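Local coordinates for protein UDP-N-acetylmuramate-alanine ligase MurC (PDB 1J6U) that joins L-alanine to UDP-N-acetylmuramate at the expense of ATP, a cytoplasmic step of peptidoglycan biosynthesis, at residues Gly370-Ala375 with Lys401-Ser406; Val383-Tyr388 with Pro421-Val426. All blocks are in the same frame, centred on the assembly; numbering follows the deposited sequence.

Interaction 1 of 2, residues Gly370-Ala375 with Lys401-Ser406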
# COMPACT_ATOMS: atom_id res chain seq x y z
N GLY A 370 -21.29 12.77 -1.94
CA GLY A 370 -22.07 12.98 -0.73
C GLY A 370 -21.26 13.02 0.58
O GLY A 370 -21.17 14.07 1.25
N ASN A 371 -20.71 11.88 0.98
CA ASN A 371 -19.91 11.87 2.20
C ASN A 371 -18.57 12.52 1.88
O ASN A 371 -17.88 13.00 2.76
CB ASN A 371 -19.67 10.45 2.70
CG ASN A 371 -20.90 9.85 3.35
OD1 ASN A 371 -21.55 10.49 4.19
ND2 ASN A 371 -21.22 8.61 2.98
N PHE A 372 -18.22 12.52 0.59
CA PHE A 372 -16.97 13.08 0.14
C PHE A 372 -16.88 14.55 0.47
O PHE A 372 -15.85 15.02 0.96
CB PHE A 372 -16.81 12.86 -1.35
CG PHE A 372 -16.39 11.47 -1.71
CD1 PHE A 372 -17.31 10.54 -2.16
CD2 PHE A 372 -15.06 11.08 -1.59
CE1 PHE A 372 -16.91 9.24 -2.51
CE2 PHE A 372 -14.64 9.78 -1.93
CZ PHE A 372 -15.57 8.86 -2.39
N ALA A 373 -17.96 15.28 0.22
CA ALA A 373 -17.98 16.71 0.48
C ALA A 373 -17.76 16.97 1.96
O ALA A 373 -17.06 17.92 2.32
CB ALA A 373 -19.33 17.34 0.01
N LYS A 374 -18.37 16.15 2.81
CA LYS A 374 -18.23 16.34 4.25
C LYS A 374 -16.80 15.99 4.67
O LYS A 374 -16.27 16.57 5.61
CB LYS A 374 -19.25 15.49 5.01
N ALA A 375 -16.16 15.07 3.95
CA ALA A 375 -14.80 14.66 4.27
C ALA A 375 -13.76 15.72 3.86
O ALA A 375 -12.73 15.89 4.51
CB ALA A 375 -14.47 13.33 3.57
N LYS A 401 -18.27 15.80 -10.83
CA LYS A 401 -18.96 17.07 -10.68
C LYS A 401 -19.98 16.98 -9.55
O LYS A 401 -20.28 17.98 -8.89
CB LYS A 401 -19.62 17.51 -12.00
N MSE A 402 -20.52 15.79 -9.31
CA MSE A 402 -21.49 15.63 -8.22
C MSE A 402 -20.82 15.96 -6.89
O MSE A 402 -21.44 16.54 -6.00
CB MSE A 402 -22.03 14.21 -8.18
CG MSE A 402 -23.24 13.97 -9.06
SE MSE A 402 -23.63 12.08 -9.25
CE MSE A 402 -23.22 11.89 -11.14
N ILE A 403 -19.54 15.60 -6.76
CA ILE A 403 -18.82 15.90 -5.53
C ILE A 403 -18.63 17.41 -5.47
O ILE A 403 -18.87 18.04 -4.42
CB ILE A 403 -17.44 15.22 -5.51
CG1 ILE A 403 -17.63 13.70 -5.45
CG2 ILE A 403 -16.63 15.74 -4.32
CD1 ILE A 403 -16.34 12.90 -5.53
N TRP A 404 -18.24 17.98 -6.60
CA TRP A 404 -18.06 19.42 -6.67
C TRP A 404 -19.34 20.07 -6.19
O TRP A 404 -19.32 20.94 -5.31
CB TRP A 404 -17.76 19.88 -8.09
CG TRP A 404 -17.70 21.38 -8.18
CD1 TRP A 404 -16.76 22.18 -7.65
CD2 TRP A 404 -18.67 22.24 -8.78
NE1 TRP A 404 -17.07 23.49 -7.86
CE2 TRP A 404 -18.24 23.56 -8.55
CE3 TRP A 404 -19.87 22.03 -9.48
CZ2 TRP A 404 -18.96 24.69 -9.01
CZ3 TRP A 404 -20.59 23.14 -9.92
CH2 TRP A 404 -20.13 24.45 -9.68
N ASP A 405 -20.45 19.61 -6.76
CA ASP A 405 -21.78 20.10 -6.42
C ASP A 405 -22.01 20.05 -4.92
O ASP A 405 -22.44 21.05 -4.33
CB ASP A 405 -22.87 19.28 -7.13
CG ASP A 405 -23.07 19.69 -8.61
OD1 ASP A 405 -23.39 20.87 -8.88
OD2 ASP A 405 -22.92 18.82 -9.50
N SER A 406 -21.73 18.90 -4.32
CA SER A 406 -21.92 18.71 -2.88
C SER A 406 -21.09 19.69 -2.08
O SER A 406 -21.58 20.28 -1.12
CB SER A 406 -21.52 17.30 -2.47
OG SER A 406 -22.17 16.35 -3.28
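Ala-373 and Ser-406 mark the nearest approach of the two backbones, their CA atoms lying 5.6 Å apart. Residues 371-375 belong to helix 371-376 and residues 401-406 to helix 400-409, and the close approach is consistent with the small side chains at the meeting point. CB of Ala-373 sits 3.3 Å from CB of Ser-406, tighter than ordinary van der Waals contact between carbons. The serine hydroxyl turns back on its own helix, donating from OG to Met-402 O over 2.8 Å. That carbonyl also accepts the amide of Ser-406, and the two donors reach it from opposite faces of its plane. A chi1 of -52° lays OG beside the backbone N, within reach of Met-402 O, while CB of Ser-406 faces the alanine because its bond from CA points toward helix 371-376. Next to the Ala-373/Ser-406 pair lies an apolar one. CD1 of Ile-403 rests over one face of the Phe-372 ring, 4.1 Å from CG, while Ile-403 CG2 comes equally near Phe-372 CB. The end of the ring leads away from helix 400-409; the ring also meets that of Phe-357, and the side chain touches Ile-337 of helix 334-347. Each helix links consecutive parallel strands, 352-357 to 381-384 and 381-384 to 414-416, so the contact joins neighbouring beta-alpha-beta crossovers, as in the Rossmann-like C-terminal domain of Mur ligases.

Interaction 2 of 2, residues Val383-Tyr388 with Pro421-Val426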
# COMPACT_ATOMS: atom_id res chain seq x y z
N VAL A 383 -10.07 21.03 -5.35
CA VAL A 383 -10.20 20.90 -6.80
C VAL A 383 -10.55 19.42 -7.03
O VAL A 383 -9.77 18.54 -6.69
CB VAL A 383 -8.87 21.17 -7.57
CG1 VAL A 383 -9.08 20.84 -9.07
CG2 VAL A 383 -8.46 22.62 -7.44
N VAL A 384 -11.74 19.12 -7.57
CA VAL A 384 -12.13 17.73 -7.84
C VAL A 384 -11.99 17.49 -9.34
O VAL A 384 -12.23 18.40 -10.10
CB VAL A 384 -13.59 17.47 -7.54
CG1 VAL A 384 -13.87 15.99 -7.69
CG2 VAL A 384 -13.96 17.96 -6.17
N THR A 385 -11.58 16.28 -9.75
CA THR A 385 -11.49 15.95 -11.17
C THR A 385 -12.53 14.89 -11.40
O THR A 385 -13.21 14.46 -10.48
CB THR A 385 -10.22 15.27 -11.63
OG1 THR A 385 -9.13 15.59 -10.78
CG2 THR A 385 -9.91 15.72 -13.05
N GLU A 386 -12.62 14.47 -12.66
CA GLU A 386 -13.56 13.45 -13.04
C GLU A 386 -13.05 12.14 -12.44
O GLU A 386 -11.86 12.02 -12.18
CB GLU A 386 -13.63 13.35 -14.56
CG GLU A 386 -14.83 12.56 -14.97
CD GLU A 386 -16.05 12.95 -14.14
OE1 GLU A 386 -16.59 14.04 -14.40
OE2 GLU A 386 -16.45 12.19 -13.22
N VAL A 387 -13.95 11.18 -12.23
CA VAL A 387 -13.51 9.91 -11.68
C VAL A 387 -12.53 9.18 -12.59
O VAL A 387 -12.58 9.30 -13.80
CB VAL A 387 -14.65 8.97 -11.42
CG1 VAL A 387 -15.74 9.70 -10.67
CG2 VAL A 387 -15.13 8.40 -12.72
N TYR A 388 -11.64 8.42 -11.96
CA TYR A 388 -10.65 7.65 -12.69
C TYR A 388 -11.40 6.39 -13.15
O TYR A 388 -11.87 5.60 -12.31
CB TYR A 388 -9.52 7.28 -11.76
CG TYR A 388 -8.48 6.42 -12.39
CD1 TYR A 388 -7.55 6.96 -13.28
CD2 TYR A 388 -8.41 5.04 -12.11
CE1 TYR A 388 -6.57 6.16 -13.86
CE2 TYR A 388 -7.43 4.23 -12.69
CZ TYR A 388 -6.52 4.80 -13.57
OH TYR A 388 -5.57 4.01 -14.19
N PRO A 421 -4.99 16.55 -17.60
CA PRO A 421 -3.80 17.36 -17.93
C PRO A 421 -3.90 18.83 -17.51
O PRO A 421 -2.91 19.56 -17.48
CB PRO A 421 -3.68 17.22 -19.43
CG PRO A 421 -4.51 15.98 -19.76
CD PRO A 421 -5.66 16.07 -18.82
N GLU A 422 -5.10 19.26 -17.20
CA GLU A 422 -5.32 20.61 -16.79
C GLU A 422 -5.03 20.82 -15.33
O GLU A 422 -4.65 21.93 -14.94
CB GLU A 422 -6.77 21.02 -17.10
CG GLU A 422 -6.94 21.37 -18.55
CD GLU A 422 -6.14 22.61 -18.96
OE1 GLU A 422 -5.49 22.59 -20.04
OE2 GLU A 422 -6.18 23.60 -18.20
N LEU A 423 -5.21 19.76 -14.54
CA LEU A 423 -4.99 19.76 -13.08
C LEU A 423 -3.78 20.58 -12.57
O LEU A 423 -3.94 21.58 -11.86
CB LEU A 423 -4.88 18.30 -12.62
CG LEU A 423 -5.80 17.85 -11.49
CD1 LEU A 423 -7.18 18.34 -11.74
CD2 LEU A 423 -5.79 16.34 -11.38
N GLU A 424 -2.56 20.20 -12.94
CA GLU A 424 -1.40 20.94 -12.48
C GLU A 424 -1.41 22.39 -12.88
O GLU A 424 -0.76 23.20 -12.23
CB GLU A 424 -0.11 20.39 -13.05
CG GLU A 424 -0.14 18.96 -13.42
CD GLU A 424 -0.48 18.73 -14.87
OE1 GLU A 424 0.08 19.48 -15.73
OE2 GLU A 424 -1.28 17.78 -15.12
N LYS A 425 -2.09 22.70 -13.97
CA LYS A 425 -2.09 24.05 -14.52
C LYS A 425 -3.00 25.03 -13.81
O LYS A 425 -2.73 26.21 -13.70
CB LYS A 425 -2.49 24.02 -16.01
CG LYS A 425 -1.96 22.85 -16.81
CD LYS A 425 -1.11 23.36 -17.95
CE LYS A 425 -0.52 22.23 -18.79
NZ LYS A 425 -1.61 21.49 -19.47
N VAL A 426 -4.10 24.49 -13.35
CA VAL A 426 -5.14 25.24 -12.69
C VAL A 426 -4.76 25.79 -11.33
O VAL A 426 -5.30 26.80 -10.86
CB VAL A 426 -6.34 24.29 -12.56
CG1 VAL A 426 -7.14 24.60 -11.35
CG2 VAL A 426 -7.17 24.35 -13.84
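Leu-423 reaches Val-383 and Thr-385 with the end of its side chain. CB itself does not touch either residue; chi1 of -127°, well off a staggered position, turns CG and its methyls toward them. CG comes 4.1 Å from Thr-385 OG1, and beyond it the fork of the two methyls faces that hydroxyl from one side: CD1 and CD2 each lie 3.5 Å from OG1, the side chains meeting tip to tip. CD1 also lies 4.0 Å from Thr-385 CG2. Its other neighbour is CG1 of Val-383, at 4.1 Å, where valine and leucine run past each other in opposite directions. The strand, 381-384, is an inner member of the C-terminal domain's mixed sheet, and the short helical turn at about 423-426, its backbone bonds partly weak, belongs to the connection from edge strand 414-416 to 433-438. Replacing Leu-423 by alanine would probably open a gap beside Val-383 and Thr-385 where the two methyls now sit. Thr-385 OG1 is buried without a polar partner in the model, facing leucine carbons toward helix 423-426. The leucine also touches Ile-443 and Ser-446 of helix 443-457, and Glu-424 forms a salt bridge with Arg-449 of that helix.

Both interactions involve the sheet of the C-terminal domain, but from different sides. Strand 381-384 follows helix 371-376 and precedes helix 400-409, so the segments alternate along the chain. Val-384 turns away from helix 423-426 and meets interaction 1 instead, its CG2 lying 3.9 Å from Ile-403 CG2, whereas Val-383 and Thr-385 serve interaction 2. The centres are 15 Å apart. The residues that touch in interaction 2 are all buried, and strand meets helix by leucine methyls set against valine and threonine, with a threonine hydroxyl buried without a polar partner in the model; interaction 1 is helix against helix, partly buried, running from the apolar Ile-403 to the more open Gly-370 and pairing its serine hydroxyl within the helix.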